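Prolyl-tRNA synthetase (Naegleria fowleri, PDB 6UYH) probably charges tRNA with proline in an ATP-dependent reaction, and is held here with the inhibitor halofuginone and the ATP analogue AMPPNP in its class II catalytic core. Local coordinates at residues F76-T81 / A115-S120; Q144-V149 / W167-S172; G237-L242 / N267-S272. All coordinates share one frame; numbering follows the deposited sequence. Where two conformers were deposited one is given.

Contact 1 of 3, residues F76-T81 / A115-S120; sequences FPLFVT and ALRPTS. With HFG (7-bromo-6-chloro-3-{3-[(2R,3S)-3-hydroxypiperidin-2-yl]-2-oxopropyl}quinazolin-4(3H)-one), chain D.
Leu78 and Arg117 bring together two family elements: a proline-bearing segment (residues 76-81) consistent with class II motif 1, and the Thr-Ser-Glu loop opening at Thr119. The backbone join is a short antiparallel ladder. Val80 and Ala115 form a hydrogen-bonded pair, Val80 N to Ala115 O at 2.9 Å and Ala115 N to Val80 O at 2.9 Å. One step on, Arg117 N donates to Leu78 O (2.8 Å, N-H...O 151°), extending the ladder beyond the regular strands. Phe79 and Leu116 share one sheet face, where Leu116 CD2 lies 3.6 Å from Phe79 CE1; on the other face Val80 CG1 packs against Ala115 CB. The Arg117 chain is bent at chi3 (55°), and Leu78 CA lies over one face of its guanidinium, 3.8 Å from Arg117 CZ. Arg117 NH1 approaches Phe76 O to 3.1 Å and gives a hydrogen to a water, which in turn donates to Pro77 O and to Ser120 OG. NH2 is held by Asn147, so the group is fixed at several points. Beyond it, Thr119 OG1 accepts a hydrogen bond from the piperidine N1' of HFG at 2.8 Å, while the Pro118 ring packs on the halogenated quinazolinone, its CB 3.6 Å from C7. Phe79 O bonds to Tyr39 of the second subunit, which fits the dimer-interface role of motif 1. Strand 79-81 edges a three-stranded sheet with 108-116 in the middle, and helix 121-131 packs against Phe76 and Val80.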
# COMPACT_ATOMS: atom_id res chain seq x y z
N PHE A 76 3.83 -2.82 10.34
CA PHE A 76 4.32 -2.29 11.61
C PHE A 76 4.23 -0.77 11.60
O PHE A 76 4.03 -0.16 10.54
CB PHE A 76 5.77 -2.73 11.83
CG PHE A 76 5.93 -4.12 12.39
CD1 PHE A 76 5.78 -5.23 11.58
CD2 PHE A 76 6.28 -4.30 13.72
CE1 PHE A 76 5.97 -6.52 12.10
CE2 PHE A 76 6.47 -5.58 14.25
CZ PHE A 76 6.31 -6.69 13.43
N PRO A 77 4.37 -0.12 12.76
CA PRO A 77 4.10 1.32 12.84
C PRO A 77 5.16 2.21 12.19
O PRO A 77 6.33 1.84 12.01
CB PRO A 77 4.04 1.58 14.35
CG PRO A 77 3.59 0.27 14.93
CD PRO A 77 4.36 -0.74 14.10
N LEU A 78 4.71 3.42 11.86
CA LEU A 78 5.57 4.48 11.34
C LEU A 78 6.48 5.05 12.42
O LEU A 78 7.58 5.53 12.12
CB LEU A 78 4.69 5.62 10.77
CG LEU A 78 5.36 6.95 10.40
CD1 LEU A 78 6.25 6.79 9.17
CD2 LEU A 78 4.30 8.02 10.17
N PHE A 79 6.04 5.03 13.67
CA PHE A 79 6.77 5.67 14.75
C PHE A 79 7.67 4.67 15.44
O PHE A 79 7.33 3.49 15.59
CB PHE A 79 5.81 6.27 15.77
CG PHE A 79 4.97 7.37 15.23
CD1 PHE A 79 5.56 8.50 14.67
CD2 PHE A 79 3.59 7.30 15.29
CE1 PHE A 79 4.78 9.53 14.17
CE2 PHE A 79 2.81 8.33 14.78
CZ PHE A 79 3.40 9.44 14.23
N VAL A 80 8.81 5.16 15.92
CA VAL A 80 9.75 4.34 16.67
C VAL A 80 10.29 5.17 17.82
O VAL A 80 10.54 6.37 17.67
CB VAL A 80 10.87 3.77 15.76
CG1 VAL A 80 11.66 4.90 15.07
CG2 VAL A 80 11.81 2.85 16.55
N THR A 81 10.44 4.54 18.99
CA THR A 81 10.96 5.27 20.14
C THR A 81 12.47 5.48 20.02
O THR A 81 13.19 4.76 19.31
CB THR A 81 10.67 4.55 21.46
OG1 THR A 81 11.25 3.23 21.45
CG2 THR A 81 9.15 4.45 21.72
N ALA A 115 10.43 9.09 16.69
CA ALA A 115 11.03 9.23 15.37
C ALA A 115 10.19 8.57 14.29
O ALA A 115 9.34 7.71 14.55
CB ALA A 115 12.45 8.64 15.37
N LEU A 116 10.41 9.01 13.05
CA LEU A 116 9.79 8.40 11.89
C LEU A 116 10.69 7.30 11.34
O LEU A 116 11.92 7.47 11.26
CB LEU A 116 9.52 9.44 10.80
CG LEU A 116 8.75 10.68 11.23
CD1 LEU A 116 8.61 11.62 10.06
CD2 LEU A 116 7.37 10.31 11.80
N ARG A 117 10.07 6.18 10.99
CA ARG A 117 10.65 4.98 10.40
C ARG A 117 11.69 5.29 9.33
O ARG A 117 11.34 5.80 8.26
CB ARG A 117 9.50 4.15 9.77
CG ARG A 117 9.93 2.95 8.94
CD ARG A 117 8.70 2.10 8.59
NE ARG A 117 7.67 2.90 7.93
CZ ARG A 117 6.36 2.69 8.06
NH1 ARG A 117 5.89 1.72 8.83
NH2 ARG A 117 5.51 3.47 7.41
N PRO A 118 12.98 5.00 9.58
CA PRO A 118 13.99 5.10 8.51
C PRO A 118 14.29 3.75 7.89
O PRO A 118 15.00 3.65 6.87
CB PRO A 118 15.20 5.65 9.26
CG PRO A 118 15.09 5.00 10.62
CD PRO A 118 13.60 4.86 10.91
N THR A 119 13.78 2.71 8.54
CA THR A 119 13.90 1.28 8.27
C THR A 119 13.35 0.62 9.53
O THR A 119 13.25 1.29 10.57
CB THR A 119 15.34 0.84 7.96
OG1 THR A 119 15.34 -0.57 7.68
CG2 THR A 119 16.27 1.11 9.14
N SER A 120 12.96 -0.66 9.49
CA SER A 120 12.14 -1.21 10.57
C SER A 120 12.81 -2.28 11.43
O SER A 120 12.11 -2.93 12.22
CB SER A 120 10.82 -1.75 10.01
OG SER A 120 10.11 -0.69 9.40
O4' HFG D . 17.97 0.20 6.11
C21 HFG D . 19.06 -0.33 6.14
C3' HFG D . 19.21 -1.84 6.11
C2' HFG D . 18.06 -2.61 5.44
N1' HFG D . 16.81 -2.51 6.20
C6' HFG D . 15.76 -3.37 5.64
C5' HFG D . 15.45 -3.03 4.20
C4' HFG D . 16.73 -3.05 3.36
C39 HFG D . 17.81 -2.18 4.00
O7' HFG D . 19.02 -2.29 3.24
C1' HFG D . 20.36 0.49 6.22
N3 HFG D . 20.12 1.82 6.77
C4 HFG D . 19.78 1.92 8.11
O11 HFG D . 19.73 0.93 8.82
C10 HFG D . 19.46 3.29 8.55
C5 HFG D . 19.12 3.54 9.87
C2 HFG D . 20.16 2.92 5.95
N1 HFG D . 19.87 4.13 6.29
C9 HFG D . 19.49 4.33 7.62
C8 HFG D . 19.12 5.61 8.01
C7 HFG D . 18.75 5.84 9.32
BR1 HFG D . 18.15 7.57 9.79
C6 HFG D . 18.78 4.82 10.25
CL1 HFG D . 18.45 5.13 11.93
O HOH W 1 7.53 -0.19 10.49

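Contact 2 of 3, residues Q144-V149 / W167-S172; sequences QWTNVV and WQEGHS. With HFG (7-bromo-6-chloro-3-{3-[(2R,3S)-3-hydroxypiperidin-2-yl]-2-oxopropyl}quinazolin-4(3H)-one), chain D; ANP (phosphoaminophosphonic acid-adenylate ester), chain C.
Gln144 and Glu169 form one rung of an antiparallel strand pair that, with the loop joining it, has the layout of class II motif 2 and lines the active-site floor. Thr146 and Trp167 form the next hydrogen-bonded pair, Trp167 N to Thr146 O at 3.0 Å. The axes of the two short segments lie at 129°, well off antiparallel, yet pairing continues through Val148 with Phe165 and His171 with Leu142. Gln144 NE2 bonds to Glu169 OE1 (3.1 Å), straight out in the amide plane but reaching the oxygen from above the carboxylate plane. That oxygen also meets Ser120 OG and, weakly, Trp167 NE1. Glu169 OE2 receives His171 NE2 at 2.8 Å on its anti side, so the carboxylate is gripped at both oxygens. Trp167 CG sits between the backbone N and the carbonyl carbon (chi1 75°), starting the indole on the ligand side, where Glu169 CB covers one face. ANP O5' lies at the ring edge, 3.6 Å from Trp167 CZ3, and HFG C5' comes obliquely to Trp167 CH2 at 3.5 Å. On the reverse side of the sheet, Gln168 CB sits over the six-membered ring of Trp145, 3.5 Å from its centroid and 10° off the normal. Trp145 NE1 bonds to Asp63 of helix 49-67, and Gln168 OE1 to Tyr191. Strand 261-272 adjoins 167-172, and His171 meets helix 121-131 through Tyr125.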
# COMPACT_ATOMS: atom_id res chain seq x y z
N GLN A 144 6.80 -5.90 4.35
CA GLN A 144 5.81 -4.82 4.34
C GLN A 144 6.14 -3.80 3.27
O GLN A 144 7.31 -3.52 2.99
CB GLN A 144 5.68 -4.14 5.72
CG GLN A 144 6.98 -3.68 6.36
CD GLN A 144 6.75 -3.01 7.70
OE1 GLN A 144 5.76 -3.29 8.38
NE2 GLN A 144 7.66 -2.12 8.10
N TRP A 145 5.08 -3.28 2.64
CA TRP A 145 5.14 -2.19 1.66
C TRP A 145 4.81 -0.90 2.40
O TRP A 145 3.66 -0.72 2.84
CB TRP A 145 4.15 -2.44 0.52
CG TRP A 145 4.43 -3.68 -0.24
CD1 TRP A 145 3.91 -4.93 -0.02
CD2 TRP A 145 5.29 -3.80 -1.38
NE1 TRP A 145 4.41 -5.82 -0.94
CE2 TRP A 145 5.27 -5.16 -1.78
CE3 TRP A 145 6.10 -2.90 -2.08
CZ2 TRP A 145 6.01 -5.63 -2.86
CZ3 TRP A 145 6.83 -3.36 -3.15
CH2 TRP A 145 6.79 -4.72 -3.53
N THR A 146 5.79 -0.01 2.56
CA THR A 146 5.65 1.13 3.46
C THR A 146 6.34 2.36 2.88
O THR A 146 7.16 2.27 1.96
CB THR A 146 6.26 0.87 4.85
OG1 THR A 146 7.69 0.83 4.74
CG2 THR A 146 5.81 -0.43 5.44
N ASN A 147 6.04 3.51 3.49
CA ASN A 147 6.85 4.70 3.28
C ASN A 147 7.98 4.78 4.31
O ASN A 147 7.89 4.24 5.40
CB ASN A 147 5.99 5.98 3.30
CG ASN A 147 5.18 6.14 4.57
OD1 ASN A 147 4.95 5.20 5.31
ND2 ASN A 147 4.72 7.36 4.80
N VAL A 148 9.06 5.46 3.92
CA VAL A 148 10.28 5.57 4.70
C VAL A 148 10.71 7.03 4.68
O VAL A 148 10.53 7.71 3.67
CB VAL A 148 11.40 4.68 4.11
CG1 VAL A 148 12.52 4.51 5.11
CG2 VAL A 148 10.85 3.33 3.66
N VAL A 149 11.26 7.51 5.79
CA VAL A 149 11.70 8.90 5.90
C VAL A 149 13.17 8.93 6.31
O VAL A 149 13.54 8.37 7.35
CB VAL A 149 10.86 9.70 6.91
CG1 VAL A 149 11.43 11.11 7.09
CG2 VAL A 149 9.39 9.75 6.46
N TRP A 167 8.99 1.64 -0.32
CA TRP A 167 9.75 0.42 -0.57
C TRP A 167 8.95 -0.78 -0.10
O TRP A 167 7.84 -0.64 0.43
CB TRP A 167 11.14 0.48 0.09
CG TRP A 167 11.23 0.30 1.61
CD1 TRP A 167 10.21 0.10 2.51
CD2 TRP A 167 12.43 0.34 2.38
NE1 TRP A 167 10.73 -0.01 3.79
CE2 TRP A 167 12.09 0.14 3.73
CE3 TRP A 167 13.79 0.52 2.05
CZ2 TRP A 167 13.04 0.12 4.75
CZ3 TRP A 167 14.73 0.50 3.06
CH2 TRP A 167 14.35 0.30 4.39
N GLN A 168 9.50 -1.96 -0.32
CA GLN A 168 9.19 -3.11 0.52
C GLN A 168 10.44 -3.42 1.31
O GLN A 168 11.56 -3.24 0.81
CB GLN A 168 8.76 -4.36 -0.27
CG GLN A 168 9.77 -4.85 -1.35
CD GLN A 168 10.99 -5.63 -0.81
OE1 GLN A 168 12.06 -5.59 -1.42
NE2 GLN A 168 10.82 -6.36 0.31
N GLU A 169 10.26 -3.83 2.57
CA GLU A 169 11.35 -4.39 3.35
C GLU A 169 10.93 -5.76 3.86
O GLU A 169 9.85 -5.91 4.46
CB GLU A 169 11.77 -3.46 4.51
CG GLU A 169 10.62 -3.07 5.45
CD GLU A 169 11.06 -2.12 6.55
OE1 GLU A 169 10.31 -1.15 6.82
OE2 GLU A 169 12.14 -2.34 7.13
N GLY A 170 11.76 -6.76 3.60
CA GLY A 170 11.54 -8.12 4.07
C GLY A 170 12.52 -8.42 5.18
O GLY A 170 13.67 -7.99 5.13
N HIS A 171 12.05 -9.14 6.19
CA HIS A 171 12.84 -9.49 7.37
C HIS A 171 12.55 -10.95 7.69
O HIS A 171 11.41 -11.29 8.04
CB HIS A 171 12.48 -8.59 8.56
CG HIS A 171 12.75 -7.14 8.32
ND1 HIS A 171 13.88 -6.51 8.80
CD2 HIS A 171 12.05 -6.19 7.66
CE1 HIS A 171 13.87 -5.24 8.44
NE2 HIS A 171 12.77 -5.02 7.74
N SER A 172 13.55 -11.81 7.58
CA SER A 172 13.36 -13.24 7.80
C SER A 172 14.28 -13.75 8.89
O SER A 172 15.38 -13.22 9.09
CB SER A 172 13.60 -14.02 6.51
OG SER A 172 12.64 -13.67 5.54
O4' HFG D . 17.97 0.20 6.11
C21 HFG D . 19.06 -0.33 6.14
C3' HFG D . 19.21 -1.84 6.11
C2' HFG D . 18.06 -2.61 5.44
N1' HFG D . 16.81 -2.51 6.20
C6' HFG D . 15.76 -3.37 5.64
C5' HFG D . 15.45 -3.03 4.20
C4' HFG D . 16.73 -3.05 3.36
C39 HFG D . 17.81 -2.18 4.00
O7' HFG D . 19.02 -2.29 3.24
C1' HFG D . 20.36 0.49 6.22
N3 HFG D . 20.12 1.82 6.77
C4 HFG D . 19.78 1.92 8.11
O11 HFG D . 19.73 0.93 8.82
C10 HFG D . 19.46 3.29 8.55
C5 HFG D . 19.12 3.54 9.87
C2 HFG D . 20.16 2.92 5.95
N1 HFG D . 19.87 4.13 6.29
C9 HFG D . 19.49 4.33 7.62
C8 HFG D . 19.12 5.61 8.01
C7 HFG D . 18.75 5.84 9.32
BR1 HFG D . 18.15 7.57 9.79
C6 HFG D . 18.78 4.82 10.25
CL1 HFG D . 18.45 5.13 11.93
PG ANP C . 22.30 4.79 -0.53
O1G ANP C . 23.74 4.92 -0.70
O2G ANP C . 21.82 5.91 0.48
O3G ANP C . 21.67 4.97 -1.96
PB ANP C . 21.37 2.83 1.53
O1B ANP C . 22.35 1.99 2.21
O2B ANP C . 21.05 4.07 2.41
N3B ANP C . 21.87 3.31 0.04
PA ANP C . 19.26 0.92 2.08
O1A ANP C . 20.01 -0.35 2.15
O2A ANP C . 18.98 1.45 3.45
O3A ANP C . 20.05 2.05 1.28
O5' ANP C . 17.86 0.87 1.28
C5' ANP C . 17.36 -0.20 0.45
C4' ANP C . 17.26 0.34 -0.96
O4' ANP C . 16.41 1.51 -0.97
C3' ANP C . 18.59 0.82 -1.51
O3' ANP C . 19.31 -0.27 -2.08
C2' ANP C . 18.17 1.85 -2.56
O2' ANP C . 17.97 1.22 -3.82
C1' ANP C . 16.86 2.41 -1.98
N9 ANP C . 17.00 3.73 -1.38
C8 ANP C . 17.86 4.10 -0.37
N7 ANP C . 17.77 5.36 -0.02
C5 ANP C . 16.78 5.86 -0.86
C6 ANP C . 16.22 7.14 -0.99
N6 ANP C . 16.54 8.18 -0.22
N1 ANP C . 15.28 7.31 -1.95
C2 ANP C . 14.91 6.26 -2.69
N3 ANP C . 15.36 5.00 -2.64
C4 ANP C . 16.30 4.87 -1.70

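Contact 3 of 3, residues G237-L242 / N267-S272; sequences GTSHHL and NSWGLS. With HFG (7-bromo-6-chloro-3-{3-[(2R,3S)-3-hydroxypiperidin-2-yl]-2-oxopropyl}quinazolin-4(3H)-one), chain D; ANP (phosphoaminophosphonic acid-adenylate ester), chain C.
Thr238 and Gly270 form a hydrogen-bonded pair in the class II catalytic sheet, where segments 237-242 and 267-272 run antiparallel at 174° and the second leads into helix 274-283 in the manner of motif 3. A second such backbone pair, His240 with Ser268, is uneven: His240 N to Ser268 O is short at 2.8 Å, whereas Ser268 N to His240 O stretches to 3.3 Å. Polar side chains meet once across the strands: His241 ND1 donates to Asn267 OD1, 3.0 Å away, nearly straight at 170° and in the imidazole plane. Asn267 ND2 turns to Ala180 and Glu183 of helix 177-198, which also covers Trp269. In van der Waals contact, Leu242 CD1 lies against the Asn267 carbonyl carbon and Ser268 OG, and Trp269 CB packs on Ser239. Ligand contacts gather on the Thr238 and His240 face. His240 CG is anti to the carbonyl carbon (chi1 -52°), and NE2 of its ring donates to the HFG hydroxyl O7' at 2.8 Å, ND1 being tied to Thr220. Gly270, lacking a side chain, lets HFG C4' come within 3.4 Å of its N. Thr238 OG1 is hydrogen-bonded to the ribose O3' of ANP at 2.6 Å. At the strand's end, Ser272 OG donates to adenine N3 at 2.8 Å while capping Arg274 N.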
# COMPACT_ATOMS: atom_id res chain seq x y z
N GLY A 237 19.01 -2.20 -5.26
CA GLY A 237 18.25 -3.00 -4.32
C GLY A 237 19.24 -3.82 -3.51
O GLY A 237 20.36 -4.03 -3.96
N THR A 238 18.85 -4.27 -2.32
CA THR A 238 19.83 -4.74 -1.36
C THR A 238 19.31 -5.99 -0.66
O THR A 238 18.15 -6.03 -0.27
CB THR A 238 20.13 -3.65 -0.33
OG1 THR A 238 20.39 -2.41 -1.02
CG2 THR A 238 21.34 -4.00 0.46
N SER A 239 20.18 -6.98 -0.46
CA SER A 239 19.77 -8.19 0.27
C SER A 239 20.90 -8.60 1.22
O SER A 239 21.99 -8.97 0.77
CB SER A 239 19.42 -9.31 -0.71
OG SER A 239 18.95 -10.46 -0.04
N HIS A 240 20.64 -8.51 2.52
CA HIS A 240 21.63 -8.71 3.57
C HIS A 240 21.48 -10.06 4.23
O HIS A 240 20.36 -10.47 4.55
CB HIS A 240 21.49 -7.68 4.70
CG HIS A 240 21.46 -6.26 4.26
ND1 HIS A 240 22.59 -5.58 3.86
CD2 HIS A 240 20.44 -5.36 4.21
CE1 HIS A 240 22.26 -4.34 3.55
NE2 HIS A 240 20.97 -4.18 3.76
N HIS A 241 22.60 -10.72 4.52
CA HIS A 241 22.63 -11.72 5.57
C HIS A 241 23.08 -11.04 6.86
O HIS A 241 24.19 -10.50 6.93
CB HIS A 241 23.56 -12.89 5.23
CG HIS A 241 23.64 -13.93 6.31
ND1 HIS A 241 22.52 -14.50 6.87
CD2 HIS A 241 24.70 -14.47 6.94
CE1 HIS A 241 22.89 -15.36 7.80
NE2 HIS A 241 24.21 -15.37 7.86
N LEU A 242 22.21 -11.05 7.87
CA LEU A 242 22.50 -10.38 9.13
C LEU A 242 23.17 -11.30 10.13
O LEU A 242 23.58 -10.84 11.21
CB LEU A 242 21.20 -9.79 9.71
CG LEU A 242 20.37 -8.86 8.82
CD1 LEU A 242 19.05 -8.49 9.52
CD2 LEU A 242 21.15 -7.60 8.43
N ASN A 267 17.97 -12.39 7.89
CA ASN A 267 18.23 -11.58 6.71
C ASN A 267 17.29 -10.38 6.72
O ASN A 267 16.23 -10.41 7.36
CB ASN A 267 17.96 -12.35 5.40
CG ASN A 267 18.75 -13.62 5.29
OD1 ASN A 267 19.87 -13.74 5.82
ND2 ASN A 267 18.19 -14.58 4.56
N SER A 268 17.65 -9.34 5.97
CA SER A 268 16.68 -8.32 5.57
C SER A 268 17.03 -7.85 4.17
O SER A 268 18.16 -8.00 3.70
CB SER A 268 16.62 -7.15 6.57
OG SER A 268 17.81 -6.39 6.56
N TRP A 269 16.04 -7.29 3.47
CA TRP A 269 16.21 -6.98 2.06
C TRP A 269 15.18 -5.92 1.68
O TRP A 269 14.05 -5.95 2.18
CB TRP A 269 16.07 -8.23 1.17
CG TRP A 269 15.28 -9.40 1.78
CD1 TRP A 269 15.76 -10.39 2.61
CD2 TRP A 269 13.88 -9.71 1.59
NE1 TRP A 269 14.76 -11.28 2.94
CE2 TRP A 269 13.59 -10.88 2.33
CE3 TRP A 269 12.85 -9.10 0.85
CZ2 TRP A 269 12.32 -11.46 2.36
CZ3 TRP A 269 11.56 -9.69 0.89
CH2 TRP A 269 11.32 -10.85 1.64
N GLY A 270 15.57 -4.99 0.82
CA GLY A 270 14.66 -3.92 0.43
C GLY A 270 14.86 -3.47 -1.00
O GLY A 270 15.97 -3.52 -1.54
N LEU A 271 13.78 -2.98 -1.60
CA LEU A 271 13.72 -2.48 -2.97
C LEU A 271 12.76 -1.29 -2.94
O LEU A 271 11.69 -1.41 -2.35
CB LEU A 271 13.20 -3.57 -3.92
CG LEU A 271 13.05 -3.24 -5.40
CD1 LEU A 271 14.39 -3.38 -6.09
CD2 LEU A 271 12.00 -4.14 -6.05
N SER A 272 13.12 -0.16 -3.57
CA SER A 272 12.35 1.08 -3.42
C SER A 272 11.90 1.65 -4.76
O SER A 272 12.24 1.14 -5.84
CB SER A 272 13.19 2.15 -2.71
OG SER A 272 14.09 2.75 -3.63
O4' HFG D . 17.97 0.20 6.11
C21 HFG D . 19.06 -0.33 6.14
C3' HFG D . 19.21 -1.84 6.11
C2' HFG D . 18.06 -2.61 5.44
N1' HFG D . 16.81 -2.51 6.20
C6' HFG D . 15.76 -3.37 5.64
C5' HFG D . 15.45 -3.03 4.20
C4' HFG D . 16.73 -3.05 3.36
C39 HFG D . 17.81 -2.18 4.00
O7' HFG D . 19.02 -2.29 3.24
C1' HFG D . 20.36 0.49 6.22
N3 HFG D . 20.12 1.82 6.77
C4 HFG D . 19.78 1.92 8.11
O11 HFG D . 19.73 0.93 8.82
C10 HFG D . 19.46 3.29 8.55
C5 HFG D . 19.12 3.54 9.87
C2 HFG D . 20.16 2.92 5.95
N1 HFG D . 19.87 4.13 6.29
C9 HFG D . 19.49 4.33 7.62
C8 HFG D . 19.12 5.61 8.01
C7 HFG D . 18.75 5.84 9.32
BR1 HFG D . 18.15 7.57 9.79
C6 HFG D . 18.78 4.82 10.25
CL1 HFG D . 18.45 5.13 11.93
PG ANP C . 22.30 4.79 -0.53
O1G ANP C . 23.74 4.92 -0.70
O2G ANP C . 21.82 5.91 0.48
O3G ANP C . 21.67 4.97 -1.96
PB ANP C . 21.37 2.83 1.53
O1B ANP C . 22.35 1.99 2.21
O2B ANP C . 21.05 4.07 2.41
N3B ANP C . 21.87 3.31 0.04
PA ANP C . 19.26 0.92 2.08
O1A ANP C . 20.01 -0.35 2.15
O2A ANP C . 18.98 1.45 3.45
O3A ANP C . 20.05 2.05 1.28
O5' ANP C . 17.86 0.87 1.28
C5' ANP C . 17.36 -0.20 0.45
C4' ANP C . 17.26 0.34 -0.96
O4' ANP C . 16.41 1.51 -0.97
C3' ANP C . 18.59 0.82 -1.51
O3' ANP C . 19.31 -0.27 -2.08
C2' ANP C . 18.17 1.85 -2.56
O2' ANP C . 17.97 1.22 -3.82
C1' ANP C . 16.86 2.41 -1.98
N9 ANP C . 17.00 3.73 -1.38
C8 ANP C . 17.86 4.10 -0.37
N7 ANP C . 17.77 5.36 -0.02
C5 ANP C . 16.78 5.86 -0.86
C6 ANP C . 16.22 7.14 -0.99
N6 ANP C . 16.54 8.18 -0.22
N1 ANP C . 15.28 7.31 -1.95
C2 ANP C . 14.91 6.26 -2.69
N3 ANP C . 15.36 5.00 -2.64
C4 ANP C . 16.30 4.87 -1.70

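In the fold
Along the chain the three contacts follow one another in series, none nested and none crossing. Contact 1 closes the loop of residues 82-114, which holds strand 100-105; contact 2 closes the connection between strands 140-149 and 164-174; contact 3 closes the 243-266 excursion. Contacts 1 and 2 touch directly, joined through Ser120 with Glu169 and Arg117 with Asn147. Contacts 2 and 3 are continuous through neighbouring strands 164-174 and 261-272, where Gly170 N is 2.8 Å from Trp269 O. Contacts 1 and 3 do not touch, their centres about 17 Å apart, yet HFG is reached by all three; ANP touches contacts 2 and 3. Contacts 1 and 2 also face the second subunit.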